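Local coordinates for FBP protein (Leishmania major, PDB 5OEZ) that probably hydrolyses beta-D-fructose 1,6-bisphosphate to beta-D-fructose 6-phosphate and phosphate, as a magnesium-dependent homotetrameric enzyme of the class 1 FBPase family, at residues L94-E99 against I115-L120; Q36-V41 against I79-Y84; K211-S216 against K240-S245; K230-Y235 against M332-R337. All blocks are in the same frame, centred on the assembly; numbering follows the deposited sequence.

Contact 1. Residues L94-E99 against I115-L120; sequences LGSEEE and IFFDPL
Leu94, Gly95 and Ser96 pair in parallel register with Ile115, Phe116 and Phe117, the two short strands running 19° apart. They are neighbouring strands of the large mixed sheet of the FBPase N-terminal domain, and their C-terminal ends carry metal ligands. Gly95 uses both its backbone groups. Its N donates to Ile115 O at 2.8 Å, and its O accepts from Phe117 N at 2.9 Å. A third bond, Glu97 N to Phe117 O, lies just past the bridged pairs. On one face of the sheet, Leu94 and Ile115 lie side by side, with Leu94 CD1 3.6 Å from Ile115 CG2. The Phe117 ring shares that face. CG sits between the backbone N and the carbonyl carbon (chi1 64°), and one ring face takes Ser96 CA, toward its rim. Leu94 CG comes at the ring's edge. Ser96 OG is held by Asn78 of helix 72-87. The strand ends in a type I turn, Ser96 to Glu99. Glu97, Glu98, Asp118 and Leu120 bind manganese in another structure of this protein. No metal is bound here. Arg280 pairs with Glu97 OE2, while Glu97 OE1 lies 3.1 Å from both Asp118 OD1 and Asp118 OD2, a close approach of like charges.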
loop_
_atom_site.group_PDB
_atom_site.type_symbol
_atom_site.label_atom_id
_atom_site.label_comp_id
_atom_site.label_asym_id
_atom_site.label_seq_id
_atom_site.Cartn_x
_atom_site.Cartn_y
_atom_site.Cartn_z
ATOM N N LEU C 94 2.454 -12.236 -30.589
ATOM C CA LEU C 94 3.202 -11.607 -29.524
ATOM C C LEU C 94 4.666 -11.594 -29.924
ATOM O O LEU C 94 5.193 -12.597 -30.384
ATOM C CB LEU C 94 3.085 -12.475 -28.286
ATOM C CG LEU C 94 2.793 -11.785 -26.985
ATOM C CD1 LEU C 94 1.352 -11.318 -26.977
ATOM C CD2 LEU C 94 3.027 -12.771 -25.862
ATOM N N GLY C 95 5.330 -10.469 -29.714
ATOM C CA GLY C 95 6.767 -10.372 -29.898
ATOM C C GLY C 95 7.406 -9.713 -28.702
ATOM O O GLY C 95 7.210 -8.529 -28.468
ATOM N N SER C 96 8.172 -10.484 -27.946
ATOM C CA SER C 96 8.980 -9.955 -26.848
ATOM C C SER C 96 10.413 -9.705 -27.305
ATOM O O SER C 96 11.011 -10.583 -27.902
ATOM C CB SER C 96 9.016 -10.974 -25.724
ATOM O OG SER C 96 9.777 -10.476 -24.645
ATOM N N GLU C 97 10.970 -8.538 -26.978
ATOM C CA GLU C 97 12.344 -8.187 -27.341
ATOM C C GLU C 97 13.387 -9.218 -26.912
ATOM O O GLU C 97 14.371 -9.418 -27.622
ATOM C CB GLU C 97 12.748 -6.838 -26.748
ATOM C CG GLU C 97 14.000 -6.244 -27.375
ATOM C CD GLU C 97 14.263 -4.820 -26.860
ATOM O OE1 GLU C 97 14.443 -4.665 -25.655
ATOM O OE2 GLU C 97 14.294 -3.820 -27.625
ATOM N N GLU C 98 13.150 -9.878 -25.779
ATOM C CA GLU C 98 14.072 -10.862 -25.228
ATOM C C GLU C 98 14.110 -12.190 -25.994
ATOM O O GLU C 98 15.113 -12.909 -25.910
ATOM C CB GLU C 98 13.741 -11.147 -23.762
ATOM C CG GLU C 98 13.584 -9.892 -22.875
ATOM C CD GLU C 98 13.642 -10.177 -21.376
ATOM O OE1 GLU C 98 13.525 -11.349 -20.958
ATOM O OE2 GLU C 98 13.804 -9.208 -20.598
ATOM N N GLU C 99 13.090 -12.471 -26.804
ATOM C CA GLU C 99 12.967 -13.752 -27.496
ATOM C C GLU C 99 13.277 -13.682 -28.992
ATOM O O GLU C 99 13.027 -12.677 -29.658
ATOM C CB GLU C 99 11.569 -14.281 -27.290
ATOM C CG GLU C 99 11.195 -14.293 -25.822
ATOM C CD GLU C 99 9.929 -15.063 -25.524
ATOM O OE1 GLU C 99 9.173 -15.390 -26.461
ATOM O OE2 GLU C 99 9.705 -15.351 -24.337
ATOM N N ILE C 115 1.383 -7.410 -31.157
ATOM C CA ILE C 115 1.978 -6.553 -30.134
ATOM C C ILE C 115 3.444 -6.910 -29.928
ATOM O O ILE C 115 3.806 -8.073 -29.802
ATOM C CB ILE C 115 1.181 -6.558 -28.812
ATOM C CG1 ILE C 115 1.861 -5.666 -27.780
ATOM C CG2 ILE C 115 1.010 -7.958 -28.252
ATOM C CD1 ILE C 115 0.926 -5.206 -26.673
ATOM N N PHE C 116 4.281 -5.880 -29.942
ATOM C CA PHE C 116 5.707 -6.022 -29.797
ATOM C C PHE C 116 6.073 -5.186 -28.606
ATOM O O PHE C 116 5.743 -4.003 -28.574
ATOM C CB PHE C 116 6.411 -5.549 -31.069
ATOM C CG PHE C 116 6.071 -6.395 -32.240
ATOM C CD1 PHE C 116 6.754 -7.574 -32.464
ATOM C CD2 PHE C 116 5.016 -6.058 -33.071
ATOM C CE1 PHE C 116 6.427 -8.396 -33.532
ATOM C CE2 PHE C 116 4.674 -6.875 -34.135
ATOM C CZ PHE C 116 5.377 -8.049 -34.365
ATOM N N PHE C 117 6.736 -5.797 -27.630
ATOM C CA PHE C 117 7.001 -5.108 -26.390
ATOM C C PHE C 117 8.392 -5.366 -25.850
ATOM O O PHE C 117 8.975 -6.406 -26.090
ATOM C CB PHE C 117 5.923 -5.474 -25.350
ATOM C CG PHE C 117 5.922 -6.924 -24.954
ATOM C CD1 PHE C 117 5.233 -7.874 -25.700
ATOM C CD2 PHE C 117 6.622 -7.342 -23.835
ATOM C CE1 PHE C 117 5.253 -9.215 -25.333
ATOM C CE2 PHE C 117 6.657 -8.683 -23.479
ATOM C CZ PHE C 117 5.982 -9.625 -24.232
ATOM N N ASP C 118 8.930 -4.359 -25.169
ATOM C CA ASP C 118 10.112 -4.495 -24.347
ATOM C C ASP C 118 9.600 -4.540 -22.891
ATOM O O ASP C 118 9.206 -3.514 -22.344
ATOM C CB ASP C 118 11.053 -3.314 -24.594
ATOM C CG ASP C 118 12.356 -3.409 -23.801
ATOM O OD1 ASP C 118 12.612 -4.429 -23.121
ATOM O OD2 ASP C 118 13.160 -2.451 -23.884
ATOM N N PRO C 119 9.598 -5.732 -22.257
ATOM C CA PRO C 119 8.970 -5.829 -20.929
ATOM C C PRO C 119 9.674 -5.028 -19.833
ATOM O O PRO C 119 9.010 -4.544 -18.921
ATOM C CB PRO C 119 9.015 -7.327 -20.616
ATOM C CG PRO C 119 10.154 -7.849 -21.418
ATOM C CD PRO C 119 10.217 -7.009 -22.661
ATOM N N LEU C 120 10.990 -4.885 -19.928
ATOM C CA LEU C 120 11.755 -4.137 -18.944
ATOM C C LEU C 120 13.065 -3.570 -19.525
ATOM O O LEU C 120 14.078 -4.237 -19.537
ATOM C CB LEU C 120 12.002 -5.012 -17.697
ATOM C CG LEU C 120 12.408 -4.266 -16.433
ATOM C CD1 LEU C 120 11.305 -3.330 -15.958
ATOM C CD2 LEU C 120 12.733 -5.292 -15.365
#

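Contact 2. Residues Q36-V41 against I79-Y84; sequences QTSVKV and IAFKAY
Thr37 CG2 points anti to its backbone N (chi1 -57° for OG1) and lands over the centre of the Tyr84 ring. Tyr84 CG is anti to its own carbonyl carbon (chi1 -65°). The two side chains cross at about a right angle. The methyl carbon stands 3.8 Å from the ring centroid, almost on the ring normal, which makes a CH-pi contact. The next residue, Ser38, does the same to Phe81. Its CB lies 3.8 Å from the Phe81 ring centroid, again over the middle of one face. Ser38 OG touches both aromatic residues, 3.6 Å from Phe81 CA and 3.7 Å from Tyr84 CB. Its hydrogen bond goes to Ala34 O, one turn back in its own helix. Thr37 OG1 likewise bonds to Met33 O. Val41 closes the contact one turn on. Its CG1 meets Ala80 CB at 4.2 Å, and its CG2 meets Tyr84 CE2 at 4.0 Å. Ser38 is small, consistent with the close approach of its CA to Phe81 CA, 5.3 Å. Tyr84 OH bonds to Pro9 O of the second subunit, and Thr37 OG1 to Glu198 OE2 of the same subunit. This is a buried contact between two roughly antiparallel helices, 27-47 and 72-87. Their local axes approach to 8.8 Å at 155°, in the helical layer beside the large sheet of the FBPase N-terminal domain.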
loop_
_atom_site.group_PDB
_atom_site.type_symbol
_atom_site.label_atom_id
_atom_site.label_comp_id
_atom_site.label_asym_id
_atom_site.label_seq_id
_atom_site.Cartn_x
_atom_site.Cartn_y
_atom_site.Cartn_z
ATOM N N GLN C 36 -2.266 -3.073 -18.337
ATOM C CA GLN C 36 -2.321 -2.460 -17.013
ATOM C C GLN C 36 -1.979 -3.468 -15.930
ATOM O O GLN C 36 -1.206 -3.156 -15.027
ATOM C CB GLN C 36 -3.697 -1.902 -16.726
ATOM C CG GLN C 36 -4.013 -0.628 -17.466
ATOM C CD GLN C 36 -5.425 -0.184 -17.150
ATOM O OE1 GLN C 36 -5.673 0.388 -16.091
ATOM N NE2 GLN C 36 -6.361 -0.450 -18.066
ATOM N N THR C 37 -2.547 -4.667 -16.030
ATOM C CA THR C 37 -2.281 -5.701 -15.045
ATOM C C THR C 37 -0.814 -6.054 -15.019
ATOM O O THR C 37 -0.216 -6.207 -13.927
ATOM C CB THR C 37 -3.127 -6.971 -15.301
ATOM O OG1 THR C 37 -4.506 -6.616 -15.298
ATOM C CG2 THR C 37 -2.905 -7.997 -14.206
ATOM N N SER C 38 -0.228 -6.184 -16.215
ATOM C CA SER C 38 1.202 -6.527 -16.352
ATOM C C SER C 38 2.076 -5.477 -15.688
ATOM O O SER C 38 3.024 -5.801 -14.971
ATOM C CB SER C 38 1.598 -6.655 -17.828
ATOM O OG SER C 38 0.809 -7.627 -18.485
ATOM N N VAL C 39 1.738 -4.218 -15.940
ATOM C CA VAL C 39 2.497 -3.094 -15.400
ATOM C C VAL C 39 2.456 -3.086 -13.872
ATOM O O VAL C 39 3.481 -2.843 -13.231
ATOM C CB VAL C 39 2.038 -1.759 -16.016
ATOM C CG1 VAL C 39 2.664 -0.560 -15.316
ATOM C CG2 VAL C 39 2.441 -1.710 -17.493
ATOM N N LYS C 40 1.294 -3.382 -13.307
ATOM C CA LYS C 40 1.142 -3.387 -11.853
ATOM C C LYS C 40 1.902 -4.521 -11.198
ATOM O O LYS C 40 2.451 -4.352 -10.108
ATOM C CB LYS C 40 -0.332 -3.432 -11.472
ATOM C CG LYS C 40 -1.023 -2.132 -11.812
ATOM C CD LYS C 40 -2.460 -2.050 -11.357
ATOM C CE LYS C 40 -3.349 -3.030 -12.085
ATOM N NZ LYS C 40 -4.620 -3.131 -11.324
ATOM N N VAL C 41 1.907 -5.679 -11.848
ATOM C CA VAL C 41 2.656 -6.824 -11.357
ATOM C C VAL C 41 4.157 -6.529 -11.361
ATOM O O VAL C 41 4.865 -6.848 -10.404
ATOM C CB VAL C 41 2.337 -8.102 -12.178
ATOM C CG1 VAL C 41 3.326 -9.226 -11.871
ATOM C CG2 VAL C 41 0.923 -8.569 -11.873
ATOM N N ILE C 79 7.450 -12.969 -18.423
ATOM C CA ILE C 79 6.410 -13.935 -18.065
ATOM C C ILE C 79 5.034 -13.275 -17.852
ATOM O O ILE C 79 4.008 -13.796 -18.309
ATOM C CB ILE C 79 6.808 -14.713 -16.787
ATOM C CG1 ILE C 79 7.928 -15.706 -17.112
ATOM C CG2 ILE C 79 5.617 -15.479 -16.186
ATOM C CD1 ILE C 79 8.629 -16.285 -15.899
ATOM N N ALA C 80 5.033 -12.142 -17.150
ATOM C CA ALA C 80 3.812 -11.412 -16.826
ATOM C C ALA C 80 3.127 -10.882 -18.067
ATOM O O ALA C 80 1.960 -11.193 -18.322
ATOM C CB ALA C 80 4.125 -10.266 -15.882
ATOM N N PHE C 81 3.862 -10.111 -18.860
ATOM C CA PHE C 81 3.320 -9.596 -20.124
ATOM C C PHE C 81 2.732 -10.694 -21.004
ATOM O O PHE C 81 1.633 -10.537 -21.520
ATOM C CB PHE C 81 4.358 -8.810 -20.910
ATOM C CG PHE C 81 4.306 -7.328 -20.674
ATOM C CD1 PHE C 81 3.351 -6.558 -21.302
ATOM C CD2 PHE C 81 5.238 -6.702 -19.851
ATOM C CE1 PHE C 81 3.299 -5.186 -21.097
ATOM C CE2 PHE C 81 5.203 -5.333 -19.647
ATOM C CZ PHE C 81 4.229 -4.571 -20.271
ATOM N N LYS C 82 3.446 -11.799 -21.151
ATOM C CA LYS C 82 2.983 -12.882 -22.020
ATOM C C LYS C 82 1.742 -13.556 -21.495
ATOM O O LYS C 82 0.837 -13.865 -22.269
ATOM C CB LYS C 82 4.071 -13.938 -22.242
ATOM C CG LYS C 82 5.253 -13.432 -23.035
ATOM C CD LYS C 82 6.242 -14.523 -23.449
ATOM C CE LYS C 82 6.492 -15.619 -22.429
ATOM N NZ LYS C 82 7.612 -16.460 -22.933
ATOM N N ALA C 83 1.705 -13.804 -20.188
ATOM C CA ALA C 83 0.591 -14.533 -19.589
ATOM C C ALA C 83 -0.709 -13.747 -19.699
ATOM O O ALA C 83 -1.739 -14.282 -20.130
ATOM C CB ALA C 83 0.886 -14.860 -18.143
ATOM N N TYR C 84 -0.651 -12.470 -19.351
ATOM C CA TYR C 84 -1.830 -11.638 -19.385
ATOM C C TYR C 84 -2.268 -11.285 -20.809
ATOM O O TYR C 84 -3.465 -11.254 -21.084
ATOM C CB TYR C 84 -1.639 -10.388 -18.493
ATOM C CG TYR C 84 -1.505 -10.749 -17.015
ATOM C CD1 TYR C 84 -2.537 -11.403 -16.346
ATOM C CD2 TYR C 84 -0.342 -10.461 -16.292
ATOM C CE1 TYR C 84 -2.410 -11.762 -15.012
ATOM C CE2 TYR C 84 -0.212 -10.811 -14.955
ATOM C CZ TYR C 84 -1.252 -11.452 -14.319
ATOM O OH TYR C 84 -1.141 -11.811 -13.005
#

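Contact 3. Residues K211-S216 against K240-S245; sequences KRSIYS and KTTRYS
Ser213 lies over one face of the Tyr244 ring. Its CB is 3.9 Å from the ring centroid, 13° off the normal and shifted toward the rim. Tyr244 OH is held by Glu327 of helix 325-338. Tyr215 crosses Tyr244 obliquely and offers its ring edge to Tyr244 CB, which lies 4.0 Å from Tyr215 CD1. Tyr215 OH bonds to Glu219. Ser213 OG is 3.2 Å from the Thr242 CG2 methyl, while Lys211 NZ and that methyl meet tip to tip at a longer distance. Ser213 is also the centre of an inverse gamma turn that leads into strand 214-216. Ser213 O accepts from Ser245 N at 3.0 Å. A water donates to the same Ser213 O and also bonds to Ser245 OG at 3.1 Å. Tyr215 N then donates to Ser245 O at 3.0 Å. These two backbone bonds flank Ile214, which pairs in parallel with Ser245. The pairing lies at the start of two strands linked through helix 227-238, a beta-alpha-beta crossover in the FBPase C-terminal domain.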
loop_
_atom_site.group_PDB
_atom_site.type_symbol
_atom_site.label_atom_id
_atom_site.label_comp_id
_atom_site.label_asym_id
_atom_site.label_seq_id
_atom_site.Cartn_x
_atom_site.Cartn_y
_atom_site.Cartn_z
ATOM N N LYS C 211 10.945 24.130 -28.654
ATOM C CA LYS C 211 12.356 24.186 -28.270
ATOM C C LYS C 211 12.560 24.164 -26.756
ATOM O O LYS C 211 11.696 24.577 -25.992
ATOM C CB LYS C 211 13.047 25.407 -28.869
ATOM C CG LYS C 211 12.565 26.757 -28.358
ATOM C CD LYS C 211 13.691 27.785 -28.412
ATOM C CE LYS C 211 14.625 27.645 -27.197
ATOM N NZ LYS C 211 16.067 27.888 -27.491
ATOM N N ARG C 212 13.709 23.640 -26.349
ATOM C CA ARG C 212 14.133 23.609 -24.960
ATOM C C ARG C 212 15.599 23.196 -24.917
ATOM O O ARG C 212 15.988 22.196 -25.536
ATOM C CB ARG C 212 13.296 22.614 -24.146
ATOM C CG ARG C 212 13.584 22.627 -22.647
ATOM C CD ARG C 212 12.972 23.834 -21.944
ATOM N NE ARG C 212 13.498 23.931 -20.578
ATOM C CZ ARG C 212 13.053 23.257 -19.511
ATOM N NH1 ARG C 212 12.025 22.421 -19.594
ATOM N NH2 ARG C 212 13.643 23.431 -18.332
ATOM N N SER C 213 16.406 23.936 -24.177
ATOM C CA SER C 213 17.863 23.743 -24.179
ATOM C C SER C 213 18.357 22.631 -23.241
ATOM O O SER C 213 19.112 22.887 -22.301
ATOM C CB SER C 213 18.549 25.058 -23.823
ATOM O OG SER C 213 18.212 26.056 -24.769
ATOM N N ILE C 214 17.914 21.403 -23.499
ATOM C CA ILE C 214 18.360 20.220 -22.771
ATOM C C ILE C 214 18.702 19.159 -23.800
ATOM O O ILE C 214 17.909 18.903 -24.710
ATOM C CB ILE C 214 17.285 19.644 -21.818
ATOM C CG1 ILE C 214 16.853 20.688 -20.787
ATOM C CG2 ILE C 214 17.825 18.413 -21.082
ATOM C CD1 ILE C 214 15.669 20.261 -19.926
ATOM N N TYR C 215 19.866 18.534 -23.636
ATOM C CA TYR C 215 20.263 17.423 -24.477
ATOM C C TYR C 215 20.630 16.222 -23.621
ATOM O O TYR C 215 21.175 16.355 -22.523
ATOM C CB TYR C 215 21.400 17.816 -25.440
ATOM C CG TYR C 215 22.754 17.991 -24.844
ATOM C CD1 TYR C 215 23.115 19.181 -24.221
ATOM C CD2 TYR C 215 23.709 16.975 -24.913
ATOM C CE1 TYR C 215 24.389 19.353 -23.671
ATOM C CE2 TYR C 215 24.989 17.139 -24.373
ATOM C CZ TYR C 215 25.322 18.327 -23.738
ATOM O OH TYR C 215 26.579 18.505 -23.171
ATOM N N SER C 216 20.356 15.044 -24.174
ATOM C CA SER C 216 20.474 13.782 -23.479
ATOM C C SER C 216 21.190 12.791 -24.398
ATOM O O SER C 216 20.620 12.303 -25.390
ATOM C CB SER C 216 19.069 13.310 -23.061
ATOM O OG SER C 216 19.106 12.271 -22.094
ATOM N N LYS C 240 27.769 30.880 -28.520
ATOM C CA LYS C 240 27.714 32.112 -27.719
ATOM C C LYS C 240 26.303 32.541 -27.344
ATOM O O LYS C 240 26.121 33.406 -26.501
ATOM C CB LYS C 240 28.378 33.262 -28.474
ATOM C CG LYS C 240 29.812 32.987 -28.891
ATOM C CD LYS C 240 30.725 32.549 -27.740
ATOM C CE LYS C 240 32.215 32.868 -27.971
ATOM N NZ LYS C 240 33.000 33.252 -26.756
ATOM N N THR C 241 25.309 31.924 -27.959
ATOM C CA THR C 241 23.943 32.410 -27.899
ATOM C C THR C 241 23.045 31.705 -26.876
ATOM O O THR C 241 22.290 32.367 -26.178
ATOM C CB THR C 241 23.317 32.297 -29.299
ATOM O OG1 THR C 241 23.316 30.929 -29.730
ATOM C CG2 THR C 241 24.120 33.117 -30.297
ATOM N N THR C 242 23.136 30.378 -26.785
ATOM C CA THR C 242 22.183 29.563 -26.031
ATOM C C THR C 242 22.898 28.548 -25.130
ATOM O O THR C 242 23.631 27.691 -25.620
ATOM C CB THR C 242 21.242 28.812 -26.997
ATOM O OG1 THR C 242 20.752 29.713 -27.992
ATOM C CG2 THR C 242 20.037 28.172 -26.285
ATOM N N ARG C 243 22.670 28.641 -23.820
ATOM C CA ARG C 243 23.237 27.689 -22.860
ATOM C C ARG C 243 22.366 26.443 -22.773
ATOM O O ARG C 243 21.152 26.557 -22.684
ATOM C CB ARG C 243 23.383 28.325 -21.474
ATOM C CG ARG C 243 24.339 29.517 -21.428
ATOM C CD ARG C 243 25.806 29.118 -21.284
ATOM N NE ARG C 243 26.292 28.302 -22.398
ATOM C CZ ARG C 243 26.605 28.746 -23.622
ATOM N NH1 ARG C 243 26.491 30.036 -23.941
ATOM N NH2 ARG C 243 27.030 27.879 -24.546
ATOM N N TYR C 244 23.004 25.268 -22.787
ATOM C CA TYR C 244 22.329 23.965 -22.751
ATOM C C TYR C 244 22.673 23.197 -21.472
ATOM O O TYR C 244 23.794 23.278 -21.000
ATOM C CB TYR C 244 22.747 23.123 -23.963
ATOM C CG TYR C 244 21.949 23.409 -25.214
ATOM C CD1 TYR C 244 22.235 24.507 -26.031
ATOM C CD2 TYR C 244 20.911 22.574 -25.587
ATOM C CE1 TYR C 244 21.489 24.765 -27.176
ATOM C CE2 TYR C 244 20.174 22.813 -26.740
ATOM C CZ TYR C 244 20.454 23.909 -27.524
ATOM O OH TYR C 244 19.697 24.111 -28.658
ATOM N N SER C 245 21.700 22.460 -20.933
ATOM C CA SER C 245 21.911 21.527 -19.828
ATOM C C SER C 245 21.956 20.121 -20.362
ATOM O O SER C 245 21.161 19.771 -21.230
ATOM C CB SER C 245 20.752 21.561 -18.827
ATOM O OG SER C 245 20.683 22.791 -18.176
HETATM O O HOH W 1 18.598 24.380 -19.907
#

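Contact 4. Residues K230-Y235 against M332-R337; sequences KEYIDY and MAFRDR
The Phe334 ring takes Tyr232 CA over the centre of one face. Tyr232 CA stands 3.7 Å from the Phe334 ring centroid, almost on the ring normal, a CH-pi contact. Phe334 CD1 lies near the plane of the Tyr232 ring, at its edge, 3.7 Å from Tyr232 CD1. Tyr235 CB touches the far end of the ring at Phe334 CZ, 3.4 Å away. Both tyrosines cross Phe334 at about a right angle as side chains, yet their ring planes are oblique to its own, at 58° for Tyr232 and 52° for Tyr235. Trp228 also packs on Phe334. Nearer the surface, Arg337 NH2 donates to Glu231 OE1 at 2.6 Å in a salt bridge. NH2 comes to OE1 from the anti side, tilted out of the carboxylate plane. The carboxylate and guanidinium planes are 66° apart, and the bridge is a single bond through NH2, not a flat two-pronged pair. This aromatic cluster, flanked by one salt bridge, joins helix 227-238 to the C-terminal helix 325-338, on the outside of the FBPase C-terminal domain.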
loop_
_atom_site.group_PDB
_atom_site.type_symbol
_atom_site.label_atom_id
_atom_site.label_comp_id
_atom_site.label_asym_id
_atom_site.label_seq_id
_atom_site.Cartn_x
_atom_site.Cartn_y
_atom_site.Cartn_z
ATOM N N LYS C 230 29.744 14.994 -33.454
ATOM C CA LYS C 230 30.690 15.653 -32.549
ATOM C C LYS C 230 30.558 17.154 -32.669
ATOM O O LYS C 230 30.555 17.865 -31.668
ATOM C CB LYS C 230 32.126 15.259 -32.860
ATOM C CG LYS C 230 32.454 13.802 -32.613
ATOM C CD LYS C 230 33.929 13.559 -32.895
ATOM C CE LYS C 230 34.303 12.107 -32.709
ATOM N NZ LYS C 230 35.641 11.855 -33.274
ATOM N N GLU C 231 30.457 17.639 -33.904
ATOM C CA GLU C 231 30.322 19.076 -34.133
ATOM C C GLU C 231 29.059 19.639 -33.511
ATOM O O GLU C 231 29.087 20.721 -32.944
ATOM C CB GLU C 231 30.379 19.397 -35.629
ATOM C CG GLU C 231 31.762 19.163 -36.217
ATOM C CD GLU C 231 31.840 19.409 -37.720
ATOM O OE1 GLU C 231 30.961 20.132 -38.294
ATOM O OE2 GLU C 231 32.833 18.915 -38.323
ATOM N N TYR C 232 27.973 18.899 -33.625
ATOM C CA TYR C 232 26.696 19.302 -33.049
ATOM C C TYR C 232 26.804 19.414 -31.534
ATOM O O TYR C 232 26.381 20.408 -30.940
ATOM C CB TYR C 232 25.593 18.312 -33.442
ATOM C CG TYR C 232 24.317 18.405 -32.618
ATOM C CD1 TYR C 232 23.532 19.545 -32.649
ATOM C CD2 TYR C 232 23.894 17.347 -31.817
ATOM C CE1 TYR C 232 22.367 19.625 -31.919
ATOM C CE2 TYR C 232 22.735 17.426 -31.066
ATOM C CZ TYR C 232 21.971 18.564 -31.122
ATOM O OH TYR C 232 20.790 18.644 -30.397
ATOM N N ILE C 233 27.392 18.398 -30.918
ATOM C CA ILE C 233 27.548 18.395 -29.470
ATOM C C ILE C 233 28.484 19.529 -29.028
ATOM O O ILE C 233 28.165 20.235 -28.072
ATOM C CB ILE C 233 27.970 17.012 -28.932
ATOM C CG1 ILE C 233 26.853 15.985 -29.174
ATOM C CG2 ILE C 233 28.310 17.073 -27.445
ATOM C CD1 ILE C 233 25.536 16.244 -28.444
ATOM N N ASP C 234 29.587 19.734 -29.747
ATOM C CA ASP C 234 30.498 20.844 -29.440
ATOM C C ASP C 234 29.781 22.203 -29.520
ATOM O O ASP C 234 30.018 23.087 -28.697
ATOM C CB ASP C 234 31.730 20.822 -30.354
ATOM C CG ASP C 234 32.675 19.638 -30.070
ATOM O OD1 ASP C 234 32.423 18.824 -29.149
ATOM O OD2 ASP C 234 33.687 19.505 -30.802
ATOM N N TYR C 235 28.888 22.345 -30.494
ATOM C CA TYR C 235 28.126 23.570 -30.663
ATOM C C TYR C 235 27.195 23.821 -29.461
ATOM O O TYR C 235 27.187 24.917 -28.932
ATOM C CB TYR C 235 27.313 23.524 -31.958
ATOM C CG TYR C 235 26.444 24.746 -32.157
ATOM C CD1 TYR C 235 26.969 25.918 -32.706
ATOM C CD2 TYR C 235 25.082 24.736 -31.787
ATOM C CE1 TYR C 235 26.162 27.044 -32.894
ATOM C CE2 TYR C 235 24.276 25.865 -31.951
ATOM C CZ TYR C 235 24.818 27.010 -32.500
ATOM O OH TYR C 235 24.043 28.126 -32.662
ATOM N N MET C 332 19.825 17.868 -37.142
ATOM C CA MET C 332 19.859 17.446 -38.538
ATOM C C MET C 332 20.591 18.430 -39.444
ATOM O O MET C 332 21.097 18.034 -40.494
ATOM C CB MET C 332 18.440 17.172 -39.064
ATOM C CG MET C 332 17.796 15.915 -38.493
ATOM S SD MET C 332 18.780 14.395 -38.656
ATOM C CE MET C 332 19.454 14.205 -37.006
ATOM N N ALA C 333 20.635 19.704 -39.058
ATOM C CA ALA C 333 21.346 20.713 -39.841
ATOM C C ALA C 333 22.843 20.448 -39.870
ATOM O O ALA C 333 23.491 20.734 -40.869
ATOM C CB ALA C 333 21.058 22.108 -39.312
ATOM N N PHE C 334 23.393 19.938 -38.773
ATOM C CA PHE C 334 24.796 19.525 -38.764
ATOM C C PHE C 334 25.033 18.305 -39.673
ATOM O O PHE C 334 26.042 18.235 -40.357
ATOM C CB PHE C 334 25.292 19.248 -37.340
ATOM C CG PHE C 334 25.592 20.487 -36.554
ATOM C CD1 PHE C 334 24.595 21.137 -35.821
ATOM C CD2 PHE C 334 26.880 21.027 -36.559
ATOM C CE1 PHE C 334 24.874 22.298 -35.096
ATOM C CE2 PHE C 334 27.158 22.182 -35.859
ATOM C CZ PHE C 334 26.152 22.817 -35.116
ATOM N N ARG C 335 24.109 17.352 -39.673
ATOM C CA ARG C 335 24.209 16.184 -40.554
ATOM C C ARG C 335 24.103 16.601 -42.036
ATOM O O ARG C 335 24.919 16.169 -42.855
ATOM C CB ARG C 335 23.116 15.140 -40.225
ATOM C CG ARG C 335 23.351 13.762 -40.828
ATOM C CD ARG C 335 22.628 13.488 -42.157
ATOM N NE ARG C 335 21.305 14.127 -42.341
ATOM C CZ ARG C 335 20.121 13.613 -41.979
ATOM N NH1 ARG C 335 20.020 12.432 -41.364
ATOM N NH2 ARG C 335 19.011 14.311 -42.216
ATOM N N ASP C 336 23.172 17.503 -42.347
ATOM C CA ASP C 336 22.970 17.971 -43.724
ATOM C C ASP C 336 24.168 18.701 -44.301
ATOM O O ASP C 336 24.527 18.501 -45.483
ATOM C CB ASP C 336 21.706 18.849 -43.845
ATOM C CG ASP C 336 20.399 18.071 -43.537
ATOM O OD1 ASP C 336 20.439 16.817 -43.382
ATOM O OD2 ASP C 336 19.335 18.731 -43.413
ATOM N N ARG C 337 24.797 19.538 -43.486
ATOM C CA ARG C 337 25.923 20.291 -43.974
ATOM C C ARG C 337 27.134 19.395 -44.242
ATOM O O ARG C 337 27.952 19.759 -45.067
ATOM C CB ARG C 337 26.260 21.469 -43.067
ATOM C CG ARG C 337 26.992 21.126 -41.814
ATOM C CD ARG C 337 27.641 22.365 -41.227
ATOM N NE ARG C 337 28.446 21.992 -40.070
ATOM C CZ ARG C 337 28.978 22.855 -39.213
ATOM N NH1 ARG C 337 28.773 24.160 -39.343
ATOM N NH2 ARG C 337 29.675 22.408 -38.180
#

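Overall arrangement
The four contacts form two pairs, on opposite sides of the chain's centre. Contacts 1 and 2 are buried in the N-terminal domain. They touch where Phe81 packs on Phe117 and Pro119, and where Lys82 NZ meets Glu99 OE2 at 2.8 Å. Contacts 3 and 4 are only partly buried and share the C-terminal domain. Helix 227-238 links the strands of contact 3 and supplies one side of contact 4; its Ile233 packs on Tyr215. The two strand contacts are tied by backbone bonds. The two helix contacts rest on carbons packed over aromatic rings, and contact 4 adds a salt bridge. Contact 1 alone holds metal ligands. Contact 2 bonds to a second subunit, whereas contact 4 touches none.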